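Local atomic coordinates of inositol dehydrogenase (Lactobacillus casei, PDB entry 4MKX), a protein that probably oxidises scyllo-inositol with NAD as hydride acceptor, as an enzyme of the Gfo/Idh/MocA oxidoreductase family. Residues 109-114 with 196-201; 38-43 with 309-314; 342-345 with 350-353; 57-60 with 64-67. All coordinates share one frame; numbering follows the deposited sequence.

Contact 1 (109-114 with 196-201); sequences SEKPIG and SIHDID
P112 presses its ring against the tip of I197: P112 CB and I197 CD1 are 3.6 Å apart. Both residues are buried, and this apolar meeting is the tight side of the contact. The peptide bond before P112 is cis, which turns the chain just where K111 reaches out toward helix 197-207.

K111 and H198 make the more open side. The lysine chain crosses the histidine side chain at about a right angle, with K111 CG 3.7 Å from H198 CE1 and K111 CE 3.7 Å from H198 NE2. CE meets the ring obliquely; with CG between the backbone N and the carbonyl carbon (chi1 64°) and a bend at chi2, the chain is led across the imidazole. K111 NZ makes a weak hydrogen bond to the backbone carbonyl of D194. On this partly exposed side the lysine methylenes pack the ring, and a water additionally donates to E110 OE1 at 2.8 Å and accepts a weak bond from H198 NE2 at 3.3 Å, while E110 OE2 is held by H32.

The sequence E110-K111-P112 with its cis proline is consistent with the EKP motif of Gfo/Idh/MocA enzymes, which in relatives faces the C-terminal domain across the active-site cleft.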
loop_
_atom_site.group_PDB
_atom_site.type_symbol
_atom_site.label_atom_id
_atom_site.label_comp_id
_atom_site.label_asym_id
_atom_site.label_seq_id
_atom_site.Cartn_x
_atom_site.Cartn_y
_atom_site.Cartn_z
ATOM N N SER A 109 0.992 -22.710 29.876
ATOM C CA SER A 109 0.959 -21.517 30.707
ATOM C C SER A 109 1.049 -20.281 29.844
ATOM O O SER A 109 1.856 -20.235 28.931
ATOM C CB SER A 109 2.133 -21.532 31.691
ATOM O OG SER A 109 2.157 -20.348 32.455
ATOM N N GLU A 110 0.230 -19.278 30.135
ATOM C CA GLU A 110 0.449 -17.977 29.516
ATOM C C GLU A 110 1.768 -17.368 29.954
ATOM O O GLU A 110 2.341 -17.744 30.984
ATOM C CB GLU A 110 -0.687 -17.002 29.840
ATOM C CG GLU A 110 -1.823 -17.049 28.832
ATOM C CD GLU A 110 -1.359 -16.679 27.429
ATOM O OE1 GLU A 110 -0.345 -15.958 27.288
ATOM O OE2 GLU A 110 -2.008 -17.108 26.451
ATOM N N LYS A 111 2.259 -16.430 29.151
ATOM C CA LYS A 111 3.412 -15.636 29.545
ATOM C C LYS A 111 3.037 -14.666 30.660
ATOM O O LYS A 111 1.859 -14.354 30.851
ATOM C CB LYS A 111 3.954 -14.870 28.325
ATOM C CG LYS A 111 2.989 -13.821 27.733
ATOM C CD LYS A 111 3.188 -12.434 28.375
ATOM C CE LYS A 111 2.065 -11.469 27.990
ATOM N NZ LYS A 111 2.165 -10.178 28.728
ATOM N N PRO A 112 4.035 -14.194 31.426
ATOM C CA PRO A 112 5.418 -14.670 31.465
ATOM C C PRO A 112 5.431 -15.928 32.300
ATOM O O PRO A 112 4.428 -16.215 32.956
ATOM C CB PRO A 112 6.146 -13.560 32.232
ATOM C CG PRO A 112 5.121 -12.994 33.135
ATOM C CD PRO A 112 3.793 -13.116 32.397
ATOM N N ILE A 113 6.522 -16.675 32.282
ATOM C CA ILE A 113 6.557 -17.887 33.100
ATOM C C ILE A 113 6.481 -17.537 34.585
ATOM O O ILE A 113 5.859 -18.248 35.381
ATOM C CB ILE A 113 7.794 -18.759 32.769
ATOM C CG1 ILE A 113 7.674 -20.145 33.410
ATOM C CG2 ILE A 113 9.117 -18.068 33.161
ATOM C CD1 ILE A 113 8.678 -21.132 32.865
ATOM N N GLY A 114 7.102 -16.420 34.946
ATOM C CA GLY A 114 7.154 -15.977 36.324
ATOM C C GLY A 114 7.886 -14.651 36.366
ATOM O O GLY A 114 8.281 -14.125 35.316
ATOM N N SER A 196 6.575 -6.039 26.114
ATOM C CA SER A 196 7.696 -6.377 25.245
ATOM C C SER A 196 8.166 -7.822 25.310
ATOM O O SER A 196 9.071 -8.196 24.570
ATOM C CB SER A 196 8.885 -5.463 25.546
ATOM O OG SER A 196 8.504 -4.106 25.422
ATOM N N ILE A 197 7.584 -8.623 26.201
ATOM C CA ILE A 197 8.003 -10.009 26.322
ATOM C C ILE A 197 7.846 -10.773 25.008
ATOM O O ILE A 197 8.723 -11.547 24.643
ATOM C CB ILE A 197 7.276 -10.745 27.477
ATOM C CG1 ILE A 197 7.772 -10.204 28.814
ATOM C CG2 ILE A 197 7.573 -12.236 27.437
ATOM C CD1 ILE A 197 7.534 -11.142 29.992
ATOM N N HIS A 198 6.754 -10.539 24.279
ATOM C CA HIS A 198 6.580 -11.215 23.003
ATOM C C HIS A 198 7.618 -10.760 21.989
ATOM O O HIS A 198 8.054 -11.544 21.140
ATOM C CB HIS A 198 5.190 -10.978 22.424
ATOM C CG HIS A 198 4.084 -11.623 23.194
ATOM N ND1 HIS A 198 3.972 -12.988 23.338
ATOM C CD2 HIS A 198 3.022 -11.085 23.842
ATOM C CE1 HIS A 198 2.898 -13.266 24.056
ATOM N NE2 HIS A 198 2.296 -12.128 24.364
ATOM N N ASP A 199 8.010 -9.491 22.062
ATOM C CA ASP A 199 9.031 -8.972 21.163
ATOM C C ASP A 199 10.401 -9.572 21.467
ATOM O O ASP A 199 11.146 -9.927 20.555
ATOM C CB ASP A 199 9.084 -7.447 21.253
ATOM C CG ASP A 199 7.821 -6.792 20.738
ATOM O OD1 ASP A 199 7.429 -7.072 19.585
ATOM O OD2 ASP A 199 7.214 -6.002 21.486
ATOM N N ILE A 200 10.720 -9.697 22.751
ATOM C CA ILE A 200 11.951 -10.361 23.157
ATOM C C ILE A 200 11.975 -11.788 22.622
ATOM O O ILE A 200 12.957 -12.222 22.021
ATOM C CB ILE A 200 12.123 -10.320 24.681
ATOM C CG1 ILE A 200 12.446 -8.885 25.123
ATOM C CG2 ILE A 200 13.247 -11.251 25.127
ATOM C CD1 ILE A 200 12.153 -8.631 26.578
ATOM N N ASP A 201 10.875 -12.516 22.794
ATOM C CA ASP A 201 10.826 -13.865 22.268
ATOM C C ASP A 201 10.979 -13.934 20.747
ATOM O O ASP A 201 11.667 -14.811 20.214
ATOM C CB ASP A 201 9.535 -14.543 22.698
ATOM C CG ASP A 201 9.502 -15.991 22.298
ATOM O OD1 ASP A 201 10.285 -16.784 22.884
ATOM O OD2 ASP A 201 8.717 -16.333 21.382
HETATM O O HOH W 1 -0.258 -14.059 25.266
#

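Contact 2 (38-43 with 309-314); sequences TKIQHA and SEEQAF
Q312 grips the backbone of Q41 from both ends of its side-chain amide. Q312 OE1 accepts from Q41 N at 2.8 Å, the donor lying in the carbonyl plane on a lone pair, and Q312 NE2 gives a nearly straight bond (173°) to Q41 O at 3.1 Å. That acceptor lies in the plane of the Q312 amide, so the two bonds together fix how the amide is rotated. I40 fills the space beside them: its CG2 comes within 3.4 Å of Q312 OE1, while CD1 lies 3.8 Å from E311 CB, the I40 and E311 side chains crossing at about a right angle.

Further out, Q312 CG lies anti to the backbone N (chi1 -168°) and the chain then bends at chi2, which brings the amide to the loop. NE2 has a second partner in N316, one turn along the same helix. With an alanine here, Q41 N and Q41 O would probably each lose their bond to the side-chain amide, and the loop would be freer to shift against the helix. E311 OE2 is hydrogen-bonded to H32 and N35 of helix 27-38, and I40 to A43 form a type II turn.

Across the subunit boundary, Q41 packs on T38 of the second subunit. The loop thus links helix 27-38 to strand 43-49 of the Rossmann fold and receives helix 304-319, on which L308 and V315 also touch I40.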
loop_
_atom_site.group_PDB
_atom_site.type_symbol
_atom_site.label_atom_id
_atom_site.label_comp_id
_atom_site.label_asym_id
_atom_site.label_seq_id
_atom_site.Cartn_x
_atom_site.Cartn_y
_atom_site.Cartn_z
ATOM N N THR A 38 -15.259 -25.022 21.970
ATOM C CA THR A 38 -16.054 -24.986 20.740
ATOM C C THR A 38 -15.288 -25.273 19.438
ATOM O O THR A 38 -15.859 -25.786 18.475
ATOM C CB THR A 38 -16.787 -23.635 20.605
ATOM O OG1 THR A 38 -15.838 -22.563 20.587
ATOM C CG2 THR A 38 -17.756 -23.438 21.765
ATOM N N LYS A 39 -14.004 -24.939 19.401
ATOM C CA LYS A 39 -13.278 -24.951 18.138
ATOM C C LYS A 39 -12.135 -25.944 18.058
ATOM O O LYS A 39 -11.733 -26.348 16.968
ATOM C CB LYS A 39 -12.757 -23.546 17.835
ATOM C CG LYS A 39 -13.865 -22.530 17.606
ATOM C CD LYS A 39 -13.292 -21.129 17.482
ATOM C CE LYS A 39 -14.392 -20.083 17.488
ATOM N NZ LYS A 39 -15.451 -20.384 16.480
ATOM N N ILE A 40 -11.591 -26.332 19.206
ATOM C CA ILE A 40 -10.385 -27.142 19.200
ATOM C C ILE A 40 -10.727 -28.622 19.070
ATOM O O ILE A 40 -11.579 -29.143 19.806
ATOM C CB ILE A 40 -9.510 -26.872 20.456
ATOM C CG1 ILE A 40 -9.044 -25.409 20.474
ATOM C CG2 ILE A 40 -8.309 -27.811 20.495
ATOM C CD1 ILE A 40 -8.189 -25.003 19.270
ATOM N N GLN A 41 -10.070 -29.304 18.132
ATOM C CA GLN A 41 -10.329 -30.726 17.916
ATOM C C GLN A 41 -9.738 -31.545 19.045
ATOM O O GLN A 41 -8.671 -31.212 19.550
ATOM C CB GLN A 41 -9.670 -31.209 16.627
ATOM C CG GLN A 41 -10.102 -30.520 15.355
ATOM C CD GLN A 41 -9.330 -31.044 14.156
ATOM O OE1 GLN A 41 -8.525 -30.328 13.557
ATOM N NE2 GLN A 41 -9.556 -32.310 13.815
ATOM N N HIS A 42 -10.421 -32.629 19.408
ATOM C CA HIS A 42 -9.925 -33.612 20.374
ATOM C C HIS A 42 -9.716 -33.024 21.760
ATOM O O HIS A 42 -8.854 -33.475 22.503
ATOM C CB HIS A 42 -8.626 -34.266 19.893
ATOM C CG HIS A 42 -8.707 -34.837 18.513
ATOM N ND1 HIS A 42 -9.743 -35.653 18.104
ATOM C CD2 HIS A 42 -7.880 -34.717 17.448
ATOM C CE1 HIS A 42 -9.547 -36.006 16.845
ATOM N NE2 HIS A 42 -8.424 -35.450 16.424
ATOM N N ALA A 43 -10.516 -32.024 22.105
ATOM C CA ALA A 43 -10.399 -31.398 23.410
ATOM C C ALA A 43 -11.765 -31.107 23.994
ATOM O O ALA A 43 -12.737 -30.869 23.272
ATOM C CB ALA A 43 -9.585 -30.122 23.316
ATOM N N SER A 309 -4.293 -21.692 16.819
ATOM C CA SER A 309 -3.212 -22.569 16.403
ATOM C C SER A 309 -2.357 -23.057 17.574
ATOM O O SER A 309 -2.000 -24.226 17.612
ATOM C CB SER A 309 -2.331 -21.903 15.342
ATOM O OG SER A 309 -3.054 -21.782 14.121
ATOM N N GLU A 310 -2.014 -22.181 18.518
ATOM C CA GLU A 310 -1.207 -22.633 19.653
ATOM C C GLU A 310 -1.985 -23.583 20.565
ATOM O O GLU A 310 -1.398 -24.484 21.143
ATOM C CB GLU A 310 -0.615 -21.473 20.473
ATOM C CG GLU A 310 -1.591 -20.795 21.424
ATOM C CD GLU A 310 -0.972 -19.660 22.220
ATOM O OE1 GLU A 310 0.279 -19.563 22.293
ATOM O OE2 GLU A 310 -1.747 -18.844 22.771
ATOM N N GLU A 311 -3.292 -23.368 20.706
ATOM C CA GLU A 311 -4.115 -24.258 21.517
ATOM C C GLU A 311 -4.162 -25.633 20.861
ATOM O O GLU A 311 -4.011 -26.652 21.530
ATOM C CB GLU A 311 -5.535 -23.695 21.661
ATOM C CG GLU A 311 -5.615 -22.417 22.491
ATOM C CD GLU A 311 -6.793 -21.562 22.104
ATOM O OE1 GLU A 311 -7.519 -21.962 21.174
ATOM O OE2 GLU A 311 -6.989 -20.476 22.688
ATOM N N GLN A 312 -4.365 -25.664 19.548
ATOM C CA GLN A 312 -4.436 -26.943 18.847
ATOM C C GLN A 312 -3.093 -27.653 18.889
ATOM O O GLN A 312 -3.033 -28.881 19.029
ATOM C CB GLN A 312 -4.894 -26.755 17.397
ATOM C CG GLN A 312 -5.275 -28.065 16.701
ATOM C CD GLN A 312 -6.513 -28.718 17.310
ATOM O OE1 GLN A 312 -7.628 -28.221 17.149
ATOM N NE2 GLN A 312 -6.319 -29.837 18.013
ATOM N N ALA A 313 -2.012 -26.887 18.785
ATOM C CA ALA A 313 -0.683 -27.478 18.838
ATOM C C ALA A 313 -0.421 -28.137 20.195
ATOM O O ALA A 313 0.221 -29.184 20.268
ATOM C CB ALA A 313 0.383 -26.428 18.536
ATOM N N PHE A 314 -0.913 -27.523 21.267
ATOM C CA PHE A 314 -0.733 -28.090 22.601
ATOM C C PHE A 314 -1.465 -29.423 22.718
ATOM O O PHE A 314 -0.893 -30.421 23.168
ATOM C CB PHE A 314 -1.199 -27.097 23.664
ATOM C CG PHE A 314 -1.188 -27.653 25.060
ATOM C CD1 PHE A 314 0.011 -27.884 25.731
ATOM C CD2 PHE A 314 -2.382 -27.913 25.707
ATOM C CE1 PHE A 314 0.012 -28.394 27.029
ATOM C CE2 PHE A 314 -2.390 -28.422 27.001
ATOM C CZ PHE A 314 -1.189 -28.650 27.664
#

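Contact 3 (342-345 with 350-353); sequences QEAF and IVQV
V351 rests on A344 where the chain, having left helix 328-347, turns back as a short edge strand of the large mixed sheet of the C-terminal domain, packed on the helix that precedes it. Strand 351-352 is an outermost strand of that sheet within the chain, joined to antiparallel strand 211-219 by backbone bonds such as those of V351 with V214.

The two methyl branches of V351 divide the helix surface between them. CG2 lies close over the backbone of A344, 3.5 Å from A344 CA, and touches the methyl A344 CB at 3.7 Å. CG1 stands anti to the backbone N of V351 (chi1 172°) and faces the neighbouring E343. That glutamate runs out extended and crosses the valine at about a right angle, its carboxylate meeting the methyl without any hydrogen bond; E343 OE2 has a long, weak ion pair with K347. No hydrogen bond joins the two segments, so side-chain fit carries this contact. Were V351 cut back to an alanine, a gap would probably open over A344 CA and the edge strand would sit less firmly on the helix.

I350, pointing away from the helix, packs on W215 of the third subunit. On the glutamate side the nearest approach is between E343 OE1 and V351 CG1, at 3.9 Å.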
loop_
_atom_site.group_PDB
_atom_site.type_symbol
_atom_site.label_atom_id
_atom_site.label_comp_id
_atom_site.label_asym_id
_atom_site.label_seq_id
_atom_site.Cartn_x
_atom_site.Cartn_y
_atom_site.Cartn_z
ATOM N N GLN A 342 13.777 -2.962 32.286
ATOM C CA GLN A 342 13.205 -2.164 33.357
ATOM C C GLN A 342 14.298 -1.523 34.208
ATOM O O GLN A 342 14.173 -0.371 34.640
ATOM C CB GLN A 342 12.335 -3.035 34.255
ATOM C CG GLN A 342 11.129 -2.314 34.774
ATOM C CD GLN A 342 10.192 -1.916 33.654
ATOM O OE1 GLN A 342 9.726 -2.762 32.882
ATOM N NE2 GLN A 342 9.919 -0.620 33.547
ATOM N N GLU A 343 15.362 -2.278 34.459
ATOM C CA GLU A 343 16.451 -1.774 35.288
ATOM C C GLU A 343 17.199 -0.668 34.555
ATOM O O GLU A 343 17.562 0.344 35.151
ATOM C CB GLU A 343 17.416 -2.896 35.664
ATOM C CG GLU A 343 18.441 -2.467 36.708
ATOM C CD GLU A 343 19.477 -3.531 36.984
ATOM O OE1 GLU A 343 19.238 -4.707 36.621
ATOM O OE2 GLU A 343 20.534 -3.185 37.558
ATOM N N ALA A 344 17.426 -0.870 33.261
ATOM C CA ALA A 344 18.078 0.140 32.435
ATOM C C ALA A 344 17.273 1.429 32.418
ATOM O O ALA A 344 17.833 2.520 32.442
ATOM C CB ALA A 344 18.291 -0.383 31.024
ATOM N N PHE A 345 15.954 1.306 32.365
ATOM C CA PHE A 345 15.103 2.480 32.405
ATOM C C PHE A 345 15.180 3.240 33.740
ATOM O O PHE A 345 15.274 4.466 33.755
ATOM C CB PHE A 345 13.653 2.121 32.098
ATOM C CG PHE A 345 12.710 3.221 32.424
ATOM C CD1 PHE A 345 12.650 4.349 31.620
ATOM C CD2 PHE A 345 11.917 3.159 33.558
ATOM C CE1 PHE A 345 11.803 5.389 31.933
ATOM C CE2 PHE A 345 11.064 4.199 33.876
ATOM C CZ PHE A 345 11.009 5.314 33.060
ATOM N N ILE A 350 23.188 1.713 30.655
ATOM C CA ILE A 350 23.294 0.425 29.985
ATOM C C ILE A 350 23.354 -0.691 31.029
ATOM O O ILE A 350 24.099 -0.599 32.009
ATOM C CB ILE A 350 24.535 0.387 29.074
ATOM C CG1 ILE A 350 24.370 1.375 27.912
ATOM C CG2 ILE A 350 24.753 -0.995 28.510
ATOM C CD1 ILE A 350 25.683 1.740 27.263
ATOM N N VAL A 351 22.545 -1.726 30.836
ATOM C CA VAL A 351 22.523 -2.866 31.755
ATOM C C VAL A 351 22.881 -4.139 30.992
ATOM O O VAL A 351 22.411 -4.344 29.873
ATOM C CB VAL A 351 21.147 -2.993 32.407
ATOM C CG1 VAL A 351 21.039 -4.289 33.208
ATOM C CG2 VAL A 351 20.890 -1.803 33.298
ATOM N N GLN A 352 23.721 -4.995 31.584
ATOM C CA GLN A 352 24.039 -6.286 30.982
ATOM C C GLN A 352 23.009 -7.291 31.465
ATOM O O GLN A 352 22.758 -7.389 32.664
ATOM C CB GLN A 352 25.451 -6.755 31.361
ATOM C CG GLN A 352 26.570 -5.848 30.840
ATOM C CD GLN A 352 27.657 -6.612 30.092
ATOM O OE1 GLN A 352 27.373 -7.541 29.334
ATOM N NE2 GLN A 352 28.909 -6.223 30.309
ATOM N N VAL A 353 22.404 -8.017 30.532
ATOM C CA VAL A 353 21.286 -8.901 30.849
ATOM C C VAL A 353 21.704 -10.044 31.783
ATOM O O VAL A 353 20.977 -10.390 32.712
ATOM C CB VAL A 353 20.654 -9.478 29.579
ATOM C CG1 VAL A 353 19.551 -10.455 29.932
ATOM C CG2 VAL A 353 20.089 -8.358 28.717
#

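Contact 4 (57-60 with 64-67); sequences DWAK and GVEE
A59 O, a carbonyl in the last turns of helix 53-63, accepts from V65 N at 3.1 Å with a good N-H...O angle of 167°. The donor stands tilted 30° from the carbonyl plane. The neighbouring carbonyl is served less well: G64 N reaches K60 O at 3.0 Å, but the angle is only 123° and the bond is weak. K60 O also receives a CA-H...O contact from G64 CA at 3.1 Å. G64 N is near A59 O as well, though its angle is too poor for a hydrogen bond, and it is V65 N that uses this acceptor.

G64 is the first residue after the helix to leave helical phi/psi, and its positive phi, favourable to glycine, reverses the chain so that V65 N comes back to the helix. This is a glycine-terminated helix end; the V65 to A59 bond spans one residue more than the Schellman motif would. It closes helix 53-63 of the Rossmann domain ahead of strand 67-69.

Packing follows the bond. V65 CB lies 3.4 Å from A59 O, and V65 CG2 meets A59 CB at 4.2 Å, the apolar part of the contact, while V65 also touches L45 on strand 43-49. At the exposed rim K60 CG lies 3.9 Å from V65 O. Beyond the turn, E67 OE2 accepts from Q46 NE2 and D80 N, and E66 OE2 has a long, weak ion pair with K44.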
loop_
_atom_site.group_PDB
_atom_site.type_symbol
_atom_site.label_atom_id
_atom_site.label_comp_id
_atom_site.label_asym_id
_atom_site.label_seq_id
_atom_site.Cartn_x
_atom_site.Cartn_y
_atom_site.Cartn_z
ATOM N N ASP A 57 -19.964 -19.165 37.005
ATOM C CA ASP A 57 -21.319 -19.318 36.498
ATOM C C ASP A 57 -21.337 -19.121 34.985
ATOM O O ASP A 57 -22.062 -19.814 34.269
ATOM C CB ASP A 57 -22.272 -18.357 37.210
ATOM C CG ASP A 57 -22.574 -18.794 38.638
ATOM O OD1 ASP A 57 -22.744 -20.013 38.870
ATOM O OD2 ASP A 57 -22.633 -17.920 39.528
ATOM N N TRP A 58 -20.523 -18.184 34.507
ATOM C CA TRP A 58 -20.321 -17.994 33.073
ATOM C C TRP A 58 -19.827 -19.298 32.443
ATOM O O TRP A 58 -20.380 -19.763 31.452
ATOM C CB TRP A 58 -19.332 -16.851 32.809
ATOM C CG TRP A 58 -18.979 -16.679 31.352
ATOM C CD1 TRP A 58 -19.681 -15.978 30.411
ATOM C CD2 TRP A 58 -17.841 -17.229 30.675
ATOM N NE1 TRP A 58 -19.046 -16.060 29.190
ATOM C CE2 TRP A 58 -17.916 -16.821 29.327
ATOM C CE3 TRP A 58 -16.767 -18.027 31.079
ATOM C CZ2 TRP A 58 -16.952 -17.187 28.383
ATOM C CZ3 TRP A 58 -15.812 -18.389 30.135
ATOM C CH2 TRP A 58 -15.913 -17.969 28.809
ATOM N N ALA A 59 -18.803 -19.897 33.044
ATOM C CA ALA A 59 -18.228 -21.139 32.533
ATOM C C ALA A 59 -19.237 -22.285 32.439
ATOM O O ALA A 59 -19.157 -23.117 31.529
ATOM C CB ALA A 59 -17.046 -21.557 33.380
ATOM N N LYS A 60 -20.163 -22.342 33.395
ATOM C CA LYS A 60 -21.182 -23.388 33.418
ATOM C C LYS A 60 -22.284 -23.139 32.396
ATOM O O LYS A 60 -22.639 -24.029 31.628
ATOM C CB LYS A 60 -21.816 -23.491 34.804
ATOM C CG LYS A 60 -20.892 -24.008 35.887
ATOM C CD LYS A 60 -21.672 -24.260 37.170
ATOM C CE LYS A 60 -22.740 -25.327 36.954
ATOM N NZ LYS A 60 -24.036 -24.989 37.613
ATOM N N GLY A 64 -20.865 -24.841 29.366
ATOM C CA GLY A 64 -21.245 -26.146 29.886
ATOM C C GLY A 64 -20.115 -26.908 30.557
ATOM O O GLY A 64 -20.028 -28.135 30.449
ATOM N N VAL A 65 -19.231 -26.178 31.232
ATOM C CA VAL A 65 -18.180 -26.800 32.024
ATOM C C VAL A 65 -18.827 -27.593 33.159
ATOM O O VAL A 65 -19.713 -27.087 33.846
ATOM C CB VAL A 65 -17.225 -25.736 32.595
ATOM C CG1 VAL A 65 -16.384 -26.309 33.719
ATOM C CG2 VAL A 65 -16.336 -25.191 31.492
ATOM N N GLU A 66 -18.382 -28.829 33.348
ATOM C CA GLU A 66 -18.980 -29.718 34.344
ATOM C C GLU A 66 -18.508 -29.494 35.784
ATOM O O GLU A 66 -19.321 -29.471 36.710
ATOM C CB GLU A 66 -18.770 -31.173 33.935
ATOM C CG GLU A 66 -19.608 -31.569 32.732
ATOM C CD GLU A 66 -19.243 -32.929 32.182
ATOM O OE1 GLU A 66 -18.725 -33.768 32.953
ATOM O OE2 GLU A 66 -19.473 -33.155 30.973
ATOM N N GLU A 67 -17.201 -29.331 35.975
ATOM C CA GLU A 67 -16.641 -29.202 37.320
ATOM C C GLU A 67 -16.082 -27.803 37.563
ATOM O O GLU A 67 -15.195 -27.361 36.841
ATOM C CB GLU A 67 -15.524 -30.225 37.518
ATOM C CG GLU A 67 -15.909 -31.659 37.211
ATOM C CD GLU A 67 -14.748 -32.615 37.379
ATOM O OE1 GLU A 67 -14.425 -32.961 38.534
ATOM O OE2 GLU A 67 -14.157 -33.027 36.358
#

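Contact 1 lies nearest the centre of the chain yet is only partly buried, whereas contact 3 is buried though about 22 Å out, and contact 4 has two exposed residues. Contacts 1 and 2 bring distant parts of the sequence together, each setting a loop of the Rossmann domain against a later helix; they touch through E110 and E310, whose carboxylates come close. Contacts 3 and 4 are local, joining a helix to the chain just after it, at places about 45 Å apart by their centres. Chemistry varies likewise: apolar and lysine-histidine packing with a water bridge, weak at the histidine, in contact 1, side-chain amide to backbone in contact 2, methyl packing in contact 3, and backbone bonds in contact 4.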